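Local coordinates for protein exocyst complex component EXO70 (Saccharomyces cerevisiae, PDB 2B1E) that acts in the secretory pathway as a subunit of the exocyst, the complex that tethers secretory vesicles to sites of exocytosis, and helps that complex assemble, at residues S369-I372 with S373-D377; A438-G441 with H442-E446; M317-L320 with R321-E325. All coordinates share one frame; numbering follows the deposited sequence.

Contact 1 of 3, residues S369-I372 with S373-D377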
ATOM      1  N   SER A 369      -0.736  -2.549 -13.016  1.00 29.62           N
ATOM      2  CA  SER A 369      -1.583  -3.223 -13.996  1.00 29.72           C
ATOM      3  C   SER A 369      -0.973  -4.577 -14.308  1.00 29.27           C
ATOM      4  O   SER A 369      -1.684  -5.575 -14.414  1.00 27.27           O
ATOM      5  CB  SER A 369      -1.691  -2.416 -15.295  1.00 29.26           C
ATOM      6  OG  SER A 369      -2.423  -3.147 -16.273  1.00 26.28           O
ATOM      7  N   CYS A 370       0.349  -4.600 -14.450  1.00 29.67           N
ATOM      8  CA  CYS A 370       1.060  -5.832 -14.753  1.00 31.83           C
ATOM      9  C   CYS A 370       0.789  -6.854 -13.654  1.00 31.01           C
ATOM     10  O   CYS A 370       0.519  -8.023 -13.933  1.00 30.52           O
ATOM     11  CB  CYS A 370       2.565  -5.569 -14.870  1.00 31.36           C
ATOM     12  SG  CYS A 370       3.509  -6.955 -15.569  1.00 37.91           S
ATOM     13  N   PHE A 371       0.855  -6.406 -12.403  1.00 29.82           N
ATOM     14  CA  PHE A 371       0.606  -7.281 -11.261  1.00 27.50           C
ATOM     15  C   PHE A 371      -0.767  -7.941 -11.339  1.00 27.04           C
ATOM     16  O   PHE A 371      -0.898  -9.142 -11.123  1.00 26.79           O
ATOM     17  CB  PHE A 371       0.693  -6.497  -9.947  1.00 26.05           C
ATOM     18  CG  PHE A 371       0.220  -7.276  -8.753  1.00 24.56           C
ATOM     19  CD1 PHE A 371       0.950  -8.362  -8.282  1.00 23.49           C
ATOM     20  CD2 PHE A 371      -0.984  -6.958  -8.134  1.00 24.18           C
ATOM     21  CE1 PHE A 371       0.487  -9.123  -7.213  1.00 22.61           C
ATOM     22  CE2 PHE A 371      -1.459  -7.716  -7.062  1.00 24.49           C
ATOM     23  CZ  PHE A 371      -0.720  -8.803  -6.602  1.00 23.99           C
ATOM     24  N   ILE A 372      -1.794  -7.150 -11.628  1.00 25.61           N
ATOM     25  CA  ILE A 372      -3.140  -7.695 -11.711  1.00 25.34           C
ATOM     26  C   ILE A 372      -3.213  -8.698 -12.856  1.00 23.44           C
ATOM     27  O   ILE A 372      -3.762  -9.787 -12.698  1.00 20.97           O
ATOM     28  CB  ILE A 372      -4.184  -6.585 -11.945  1.00 25.50           C
ATOM     29  CG1 ILE A 372      -3.989  -5.465 -10.915  1.00 28.97           C
ATOM     30  CG2 ILE A 372      -5.588  -7.160 -11.853  1.00 25.39           C
ATOM     31  CD1 ILE A 372      -3.906  -5.943  -9.480  1.00 30.82           C
ATOM     32  N   SER A 373      -2.649  -8.320 -14.000  1.00 23.75           N
ATOM     33  CA  SER A 373      -2.637  -9.179 -15.179  1.00 22.66           C
ATOM     34  C   SER A 373      -1.838 -10.448 -14.888  1.00 22.08           C
ATOM     35  O   SER A 373      -2.210 -11.534 -15.328  1.00 20.97           O
ATOM     36  CB  SER A 373      -2.031  -8.434 -16.377  1.00 23.42           C
ATOM     37  OG  SER A 373      -2.912  -7.429 -16.869  1.00 20.36           O
ATOM     38  N   ASP A 374      -0.745 -10.309 -14.144  1.00 21.80           N
ATOM     39  CA  ASP A 374       0.077 -11.465 -13.797  1.00 24.94           C
ATOM     40  C   ASP A 374      -0.718 -12.415 -12.904  1.00 23.70           C
ATOM     41  O   ASP A 374      -0.611 -13.636 -13.036  1.00 25.52           O
ATOM     42  CB  ASP A 374       1.355 -11.026 -13.077  1.00 25.78           C
ATOM     43  CG  ASP A 374       2.421 -10.530 -14.034  1.00 27.77           C
ATOM     44  OD1 ASP A 374       2.202 -10.594 -15.262  1.00 27.67           O
ATOM     45  OD2 ASP A 374       3.485 -10.081 -13.556  1.00 29.37           O
ATOM     46  N   CYS A 375      -1.522 -11.848 -12.008  1.00 21.80           N
ATOM     47  CA  CYS A 375      -2.350 -12.639 -11.105  1.00 22.84           C
ATOM     48  C   CYS A 375      -3.383 -13.462 -11.872  1.00 22.34           C
ATOM     49  O   CYS A 375      -3.591 -14.644 -11.583  1.00 20.99           O
ATOM     50  CB  CYS A 375      -3.071 -11.728 -10.101  1.00 23.70           C
ATOM     51  SG  CYS A 375      -2.051 -11.163  -8.699  1.00 27.35           S
ATOM     52  N   ILE A 376      -4.040 -12.833 -12.844  1.00 21.09           N
ATOM     53  CA  ILE A 376      -5.047 -13.523 -13.637  1.00 19.53           C
ATOM     54  C   ILE A 376      -4.385 -14.579 -14.519  1.00 19.65           C
ATOM     55  O   ILE A 376      -4.945 -15.653 -14.723  1.00 18.93           O
ATOM     56  CB  ILE A 376      -5.862 -12.520 -14.478  1.00 20.14           C
ATOM     57  CG1 ILE A 376      -6.621 -11.581 -13.532  1.00 20.16           C
ATOM     58  CG2 ILE A 376      -6.858 -13.253 -15.368  1.00 18.13           C
ATOM     59  CD1 ILE A 376      -7.233 -10.374 -14.219  1.00 22.31           C
ATOM     60  N   ASP A 377      -3.188 -14.285 -15.026  1.00 18.66           N
ATOM     61  CA  ASP A 377      -2.461 -15.259 -15.840  1.00 19.18           C
ATOM     62  C   ASP A 377      -2.130 -16.481 -14.983  1.00 19.42           C
ATOM     63  O   ASP A 377      -2.262 -17.631 -15.423  1.00 19.34           O
ATOM     64  CB  ASP A 377      -1.138 -14.680 -16.352  1.00 20.28           C
ATOM     65  CG  ASP A 377      -1.292 -13.866 -17.625  1.00 23.21           C
ATOM     66  OD1 ASP A 377      -2.390 -13.860 -18.222  1.00 22.60           O
ATOM     67  OD2 ASP A 377      -0.291 -13.235 -18.031  1.00 25.58           O
TER
HETATM   68  O   HOH W   1      -1.451  -5.315 -17.519  1.00 28.53           O
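Ser369 to Ile372 hand their carbonyls to the amides of Ser373 to Ile376 in four successive i to i+4 bonds, so 369-372 and 373-377 are one unbroken alpha-helical stretch. The bond from Ser373 N to Ser369 O is 2.9 Å long and close to straight, 168° at the hydrogen. On one side of the helix Cys375 SG sits over a face of the Phe371 ring. It lies 3.8 Å from the ring centroid and leans toward the rim, with Phe371 CZ its nearest ring atom at 3.4 Å. This is a Cys sulfur-aromatic contact one turn apart. With chi1 at 170°, Phe371 CG points opposite its backbone N, and chi1 of -79° turns Cys375 SG beside its own N. These two settings bring sulfur and ring together. Further round the helix, water 1 bridges the two serine hydroxyls, 2.7 Å from Ser369 OG and 2.7 Å from Ser373 OG. At 4.4 Å, Ser369 OG and Ser373 OG are too far apart to bond directly, and the water spans the gap. The Asp374 carboxylate lies beside Cys370, with OD2 3.7 Å from SG. Its charge is met by Arg339 and Arg444, and Trp342 NE1 also bonds to OD2. The Phe371 ring meets the rings of Phe286 and Trp342 edge-to-face. The whole stretch is buried within the helical bundle of the C-terminal region: Cys375 packs on helix 268-299, Ile376 on helices 410-429 and 440-473, and Ser373 on Arg444 of helix 440-473.

Contact 2 of 3, residues A438-G441 with H442-E446; sequences AGEG and HSRLE
Glu440 and Arg444 lie one turn apart at the start of helix 440-473, with Gly439 at the N-cap position. The backbone of Gly439 would jam a side chain against the carbonyl O of Ala438. Arg444 can be followed outward. Its CB rests 3.4 Å from Gly441 O. Arg444 CG passes Glu440 O, which accepts Arg444 N at 3.0 Å. CD meets the Glu440 carboxylate at a slant, 3.8 Å from OE2. The chain bends at CG-CD (chi3 62°), and NE then reaches Thr353. NH2 forms salt bridges with Asp377 and Asp374 of helix 364-391. NH1 meets water 2 in the guanidinium plane, and this water donates back to Glu440 OE2. Glu440 and Arg444 are therefore joined through water, with their carboxylate and guanidinium planes 65° apart. With an alanine at Glu440, water 2 would probably lose its carboxylate acceptor, and CG and CD of Arg444 would lose the packing of that carboxylate. On another side of the turn, His442 CD2 lies 4.0 Å from Ala438 N, while its NE2 bonds to Asn434 O. Glu440 O has a second donor besides the Arg444 amide. Ser443 OG, which sits between its own N and carbonyl carbon (chi1 69°), gives a hydrogen bond of 2.6 Å to Glu440 O.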
ATOM      1  N   ALA A 438      -6.826  -0.560 -17.495  1.00 31.91           N
ATOM      2  CA  ALA A 438      -6.983   0.299 -18.660  1.00 31.93           C
ATOM      3  C   ALA A 438      -5.856   0.133 -19.668  1.00 32.05           C
ATOM      4  O   ALA A 438      -4.688   0.355 -19.351  1.00 32.56           O
ATOM      5  CB  ALA A 438      -7.069   1.749 -18.219  1.00 33.21           C
ATOM      6  N   GLY A 439      -6.215  -0.267 -20.883  1.00 32.00           N
ATOM      7  CA  GLY A 439      -5.225  -0.441 -21.930  1.00 31.54           C
ATOM      8  C   GLY A 439      -4.568  -1.808 -21.984  1.00 31.45           C
ATOM      9  O   GLY A 439      -5.189  -2.796 -22.383  1.00 29.90           O
ATOM     10  N   GLU A 440      -3.300  -1.850 -21.588  1.00 30.65           N
ATOM     11  CA  GLU A 440      -2.506  -3.076 -21.580  1.00 31.77           C
ATOM     12  C   GLU A 440      -3.205  -4.260 -20.911  1.00 30.59           C
ATOM     13  O   GLU A 440      -3.268  -5.351 -21.477  1.00 30.56           O
ATOM     14  CB  GLU A 440      -1.168  -2.812 -20.880  1.00 30.98           C
ATOM     15  CG  GLU A 440      -0.384  -4.067 -20.542  1.00 32.86           C
ATOM     16  CD  GLU A 440       0.292  -4.681 -21.746  1.00 33.82           C
ATOM     17  OE1 GLU A 440      -0.201  -4.485 -22.878  1.00 36.07           O
ATOM     18  OE2 GLU A 440       1.316  -5.372 -21.555  1.00 36.28           O
ATOM     19  N   GLY A 441      -3.717  -4.040 -19.703  1.00 29.91           N
ATOM     20  CA  GLY A 441      -4.388  -5.096 -18.962  1.00 28.62           C
ATOM     21  C   GLY A 441      -5.519  -5.786 -19.703  1.00 29.07           C
ATOM     22  O   GLY A 441      -5.521  -7.008 -19.859  1.00 26.81           O
ATOM     23  N   HIS A 442      -6.495  -5.011 -20.154  1.00 27.36           N
ATOM     24  CA  HIS A 442      -7.614  -5.595 -20.878  1.00 27.50           C
ATOM     25  C   HIS A 442      -7.157  -6.368 -22.107  1.00 26.70           C
ATOM     26  O   HIS A 442      -7.682  -7.435 -22.401  1.00 25.15           O
ATOM     27  CB  HIS A 442      -8.600  -4.508 -21.283  1.00 28.57           C
ATOM     28  CG  HIS A 442      -9.412  -3.988 -20.143  1.00 28.54           C
ATOM     29  ND1 HIS A 442     -10.330  -4.765 -19.472  1.00 29.37           N
ATOM     30  CD2 HIS A 442      -9.444  -2.771 -19.550  1.00 27.71           C
ATOM     31  CE1 HIS A 442     -10.895  -4.049 -18.516  1.00 29.00           C
ATOM     32  NE2 HIS A 442     -10.374  -2.835 -18.542  1.00 28.64           N
ATOM     33  N   SER A 443      -6.172  -5.837 -22.821  1.00 27.14           N
ATOM     34  CA  SER A 443      -5.677  -6.519 -24.007  1.00 27.32           C
ATOM     35  C   SER A 443      -5.028  -7.851 -23.624  1.00 25.63           C
ATOM     36  O   SER A 443      -5.099  -8.821 -24.379  1.00 25.30           O
ATOM     37  CB  SER A 443      -4.675  -5.639 -24.756  1.00 29.62           C
ATOM     38  OG  SER A 443      -3.476  -5.490 -24.021  1.00 34.88           O
ATOM     39  N   ARG A 444      -4.397  -7.906 -22.454  1.00 24.78           N
ATOM     40  CA  ARG A 444      -3.777  -9.153 -22.011  1.00 23.89           C
ATOM     41  C   ARG A 444      -4.875 -10.153 -21.675  1.00 24.09           C
ATOM     42  O   ARG A 444      -4.762 -11.340 -21.990  1.00 24.05           O
ATOM     43  CB  ARG A 444      -2.894  -8.929 -20.785  1.00 23.22           C
ATOM     44  CG  ARG A 444      -1.558  -8.272 -21.102  1.00 26.02           C
ATOM     45  CD  ARG A 444      -0.691  -8.113 -19.858  1.00 26.96           C
ATOM     46  NE  ARG A 444      -0.354  -9.400 -19.256  1.00 28.76           N
ATOM     47  CZ  ARG A 444       0.474  -9.551 -18.225  1.00 29.79           C
ATOM     48  NH1 ARG A 444       1.057  -8.491 -17.674  1.00 29.60           N
ATOM     49  NH2 ARG A 444       0.721 -10.762 -17.742  1.00 27.86           N
ATOM     50  N   LEU A 445      -5.937  -9.666 -21.035  1.00 22.67           N
ATOM     51  CA  LEU A 445      -7.062 -10.519 -20.674  1.00 24.18           C
ATOM     52  C   LEU A 445      -7.737 -11.050 -21.939  1.00 23.76           C
ATOM     53  O   LEU A 445      -8.236 -12.179 -21.960  1.00 23.41           O
ATOM     54  CB  LEU A 445      -8.076  -9.738 -19.838  1.00 24.72           C
ATOM     55  CG  LEU A 445      -9.316 -10.510 -19.387  1.00 25.39           C
ATOM     56  CD1 LEU A 445      -8.923 -11.735 -18.562  1.00 25.41           C
ATOM     57  CD2 LEU A 445     -10.199  -9.583 -18.575  1.00 24.90           C
ATOM     58  N   GLU A 446      -7.768 -10.237 -22.992  1.00 22.35           N
ATOM     59  CA  GLU A 446      -8.370 -10.697 -24.239  1.00 22.76           C
ATOM     60  C   GLU A 446      -7.466 -11.771 -24.823  1.00 20.69           C
ATOM     61  O   GLU A 446      -7.945 -12.774 -25.354  1.00 20.05           O
ATOM     62  CB  GLU A 446      -8.547  -9.546 -25.234  1.00 24.53           C
ATOM     63  CG  GLU A 446      -9.687  -8.599 -24.874  1.00 27.19           C
ATOM     64  CD  GLU A 446     -11.034  -9.305 -24.771  1.00 30.58           C
ATOM     65  OE1 GLU A 446     -11.495  -9.892 -25.779  1.00 31.98           O
ATOM     66  OE2 GLU A 446     -11.639  -9.275 -23.682  1.00 31.35           O
TER
HETATM   67  O   HOH W   2       1.162  -5.621 -18.396  1.00 33.64           O

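Contact 3 of 3, residues M317-L320 with R321-E325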
ATOM      1  N   MET A 317     -10.282 -13.498  -7.044  1.00 26.43           N
ATOM      2  CA  MET A 317     -10.871 -12.222  -7.438  1.00 26.84           C
ATOM      3  C   MET A 317     -11.298 -11.383  -6.234  1.00 29.07           C
ATOM      4  O   MET A 317     -11.170 -10.158  -6.251  1.00 28.94           O
ATOM      5  CB  MET A 317     -12.045 -12.445  -8.391  1.00 25.08           C
ATOM      6  CG  MET A 317     -11.624 -13.047  -9.731  1.00 24.95           C
ATOM      7  SD  MET A 317     -10.196 -12.237 -10.502  1.00 19.56           S
ATOM      8  CE  MET A 317      -8.924 -13.246 -10.013  1.00 25.98           C
ATOM      9  N   SER A 318     -11.787 -12.035  -5.184  1.00 30.01           N
ATOM     10  CA  SER A 318     -12.184 -11.307  -3.986  1.00 31.37           C
ATOM     11  C   SER A 318     -10.933 -10.593  -3.478  1.00 32.00           C
ATOM     12  O   SER A 318     -10.972  -9.417  -3.111  1.00 33.43           O
ATOM     13  CB  SER A 318     -12.699 -12.273  -2.918  1.00 32.06           C
ATOM     14  OG  SER A 318     -13.122 -11.572  -1.758  1.00 34.38           O
ATOM     15  N   ARG A 319      -9.820 -11.316  -3.480  1.00 31.91           N
ATOM     16  CA  ARG A 319      -8.541 -10.778  -3.032  1.00 32.49           C
ATOM     17  C   ARG A 319      -8.134  -9.570  -3.874  1.00 31.60           C
ATOM     18  O   ARG A 319      -7.801  -8.511  -3.335  1.00 29.93           O
ATOM     19  CB  ARG A 319      -7.465 -11.867  -3.106  1.00 34.35           C
ATOM     20  CG  ARG A 319      -6.047 -11.397  -2.803  1.00 38.61           C
ATOM     21  CD  ARG A 319      -5.897 -10.855  -1.387  1.00 42.06           C
ATOM     22  NE  ARG A 319      -6.226 -11.843  -0.361  1.00 43.24           N
ATOM     23  CZ  ARG A 319      -6.094 -11.629   0.945  1.00 46.26           C
ATOM     24  NH1 ARG A 319      -5.635 -10.466   1.385  1.00 46.81           N
ATOM     25  NH2 ARG A 319      -6.425 -12.574   1.816  1.00 49.12           N
ATOM     26  N   LEU A 320      -8.152  -9.731  -5.195  1.00 31.40           N
ATOM     27  CA  LEU A 320      -7.798  -8.634  -6.092  1.00 31.46           C
ATOM     28  C   LEU A 320      -8.804  -7.497  -5.909  1.00 32.50           C
ATOM     29  O   LEU A 320      -8.455  -6.316  -6.015  1.00 32.05           O
ATOM     30  CB  LEU A 320      -7.800  -9.111  -7.552  1.00 29.04           C
ATOM     31  CG  LEU A 320      -6.712 -10.113  -7.949  1.00 27.88           C
ATOM     32  CD1 LEU A 320      -6.866 -10.494  -9.414  1.00 26.17           C
ATOM     33  CD2 LEU A 320      -5.336  -9.504  -7.699  1.00 27.92           C
ATOM     34  N   ARG A 321     -10.047  -7.871  -5.621  1.00 34.84           N
ATOM     35  CA  ARG A 321     -11.130  -6.917  -5.409  1.00 37.67           C
ATOM     36  C   ARG A 321     -10.824  -6.041  -4.200  1.00 38.24           C
ATOM     37  O   ARG A 321     -11.162  -4.859  -4.177  1.00 38.03           O
ATOM     38  CB  ARG A 321     -12.448  -7.665  -5.178  1.00 39.83           C
ATOM     39  CG  ARG A 321     -13.685  -6.773  -5.047  1.00 43.89           C
ATOM     40  CD  ARG A 321     -13.941  -6.004  -6.331  1.00 46.37           C
ATOM     41  NE  ARG A 321     -15.334  -5.577  -6.465  1.00 48.33           N
ATOM     42  CZ  ARG A 321     -15.867  -4.513  -5.871  1.00 49.12           C
ATOM     43  NH1 ARG A 321     -15.131  -3.734  -5.083  1.00 48.85           N
ATOM     44  NH2 ARG A 321     -17.148  -4.230  -6.067  1.00 49.74           N
ATOM     45  N   LYS A 322     -10.181  -6.628  -3.197  1.00 38.96           N
ATOM     46  CA  LYS A 322      -9.833  -5.887  -1.993  1.00 40.06           C
ATOM     47  C   LYS A 322      -8.610  -5.018  -2.271  1.00 39.67           C
ATOM     48  O   LYS A 322      -8.503  -3.897  -1.768  1.00 40.65           O
ATOM     49  CB  LYS A 322      -9.554  -6.852  -0.839  1.00 40.84           C
ATOM     50  CG  LYS A 322     -10.704  -7.810  -0.543  1.00 44.23           C
ATOM     51  CD  LYS A 322     -10.405  -8.702   0.654  1.00 45.70           C
ATOM     52  CE  LYS A 322     -11.421  -9.829   0.774  1.00 47.76           C
ATOM     53  NZ  LYS A 322     -12.824  -9.330   0.836  1.00 49.07           N
ATOM     54  N   PHE A 323      -7.695  -5.543  -3.080  1.00 38.63           N
ATOM     55  CA  PHE A 323      -6.485  -4.823  -3.460  1.00 37.22           C
ATOM     56  C   PHE A 323      -6.882  -3.526  -4.162  1.00 37.48           C
ATOM     57  O   PHE A 323      -6.308  -2.471  -3.905  1.00 38.74           O
ATOM     58  CB  PHE A 323      -5.649  -5.674  -4.418  1.00 36.34           C
ATOM     59  CG  PHE A 323      -4.523  -6.416  -3.763  1.00 35.43           C
ATOM     60  CD1 PHE A 323      -3.319  -5.778  -3.486  1.00 34.92           C
ATOM     61  CD2 PHE A 323      -4.654  -7.765  -3.444  1.00 35.13           C
ATOM     62  CE1 PHE A 323      -2.260  -6.470  -2.902  1.00 33.60           C
ATOM     63  CE2 PHE A 323      -3.599  -8.469  -2.859  1.00 34.56           C
ATOM     64  CZ  PHE A 323      -2.400  -7.820  -2.588  1.00 34.03           C
ATOM     65  N   SER A 324      -7.876  -3.620  -5.040  1.00 37.40           N
ATOM     66  CA  SER A 324      -8.358  -2.471  -5.803  1.00 37.13           C
ATOM     67  C   SER A 324      -9.056  -1.414  -4.953  1.00 38.40           C
ATOM     68  O   SER A 324      -9.257  -0.291  -5.406  1.00 38.95           O
ATOM     69  CB  SER A 324      -9.316  -2.930  -6.907  1.00 36.04           C
ATOM     70  OG  SER A 324     -10.562  -3.346  -6.370  1.00 33.52           O
ATOM     71  N   GLU A 325      -9.440  -1.769  -3.731  1.00 39.17           N
ATOM     72  CA  GLU A 325     -10.109  -0.813  -2.855  1.00 40.96           C
ATOM     73  C   GLU A 325      -9.067   0.091  -2.206  1.00 40.57           C
ATOM     74  O   GLU A 325      -9.398   1.096  -1.574  1.00 41.52           O
ATOM     75  CB  GLU A 325     -10.926  -1.546  -1.787  1.00 41.46           C
ATOM     76  CG  GLU A 325     -12.014  -2.446  -2.362  1.00 43.36           C
ATOM     77  CD  GLU A 325     -12.859  -3.121  -1.290  1.00 43.70           C
ATOM     78  OE1 GLU A 325     -12.281  -3.680  -0.332  1.00 44.19           O
ATOM     79  OE2 GLU A 325     -14.102  -3.101  -1.415  1.00 42.88           O
TER
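Arg319 and Phe323 meet one turn apart on the alpha-helix 311-323. The aliphatic part of Arg319 does the touching: CD is 3.6 Å from Phe323 CE2, and CG is only slightly farther. The guanidinium and ring planes are 64° apart. The bend of Arg319 at chi2 (62°) swings CD back against CE2 and CD2 of the ring, and a second bend at chi3 turns the guanidinium onward. The backbone of Arg319 lies at the edge of the same ring, with its O 3.2 Å from Phe323 CD2. Arg319 O also accepts Phe323 N at 3.0 Å. On the neighbouring side, Lys322 runs back over the carbonyl of Ser318. Lys322 CG lies 3.0 Å from Ser318 O, and NZ makes a weak hydrogen bond to Ser318 OG at 3.4 Å. Farther out, Phe244 meets the Phe323 ring edge-to-face, and Phe286 packs against it with the planes at about 45°. Met317 packs on helices 410-429 and 364-391, and Ser324 touches helix 433-436. One more side-chain bond lies within 321-325: Ser324 OG donates to Arg321 O at 2.7 Å, from above the carbonyl plane.

Overall arrangement
All three contacts are local, between residues about one turn apart on or beside one helix, in the C-terminal region of this elongated, all-helical protein. Contact 1 touches both of the others. Its centre is about 10 Å from that of contact 2 and about 12 Å from that of contact 3. Charge joins contacts 1 and 2: Arg444 NH2 is 2.7 Å from Asp377 OD2 and 2.9 Å from Asp374 OD1. Apolar packing joins contacts 1 and 3, with Leu320 CD2 3.8 Å from Cys375 SG. Contacts 2 and 3 do not touch; their nearest atoms are about 8 Å apart. Phe286 is shared by contacts 1 and 3.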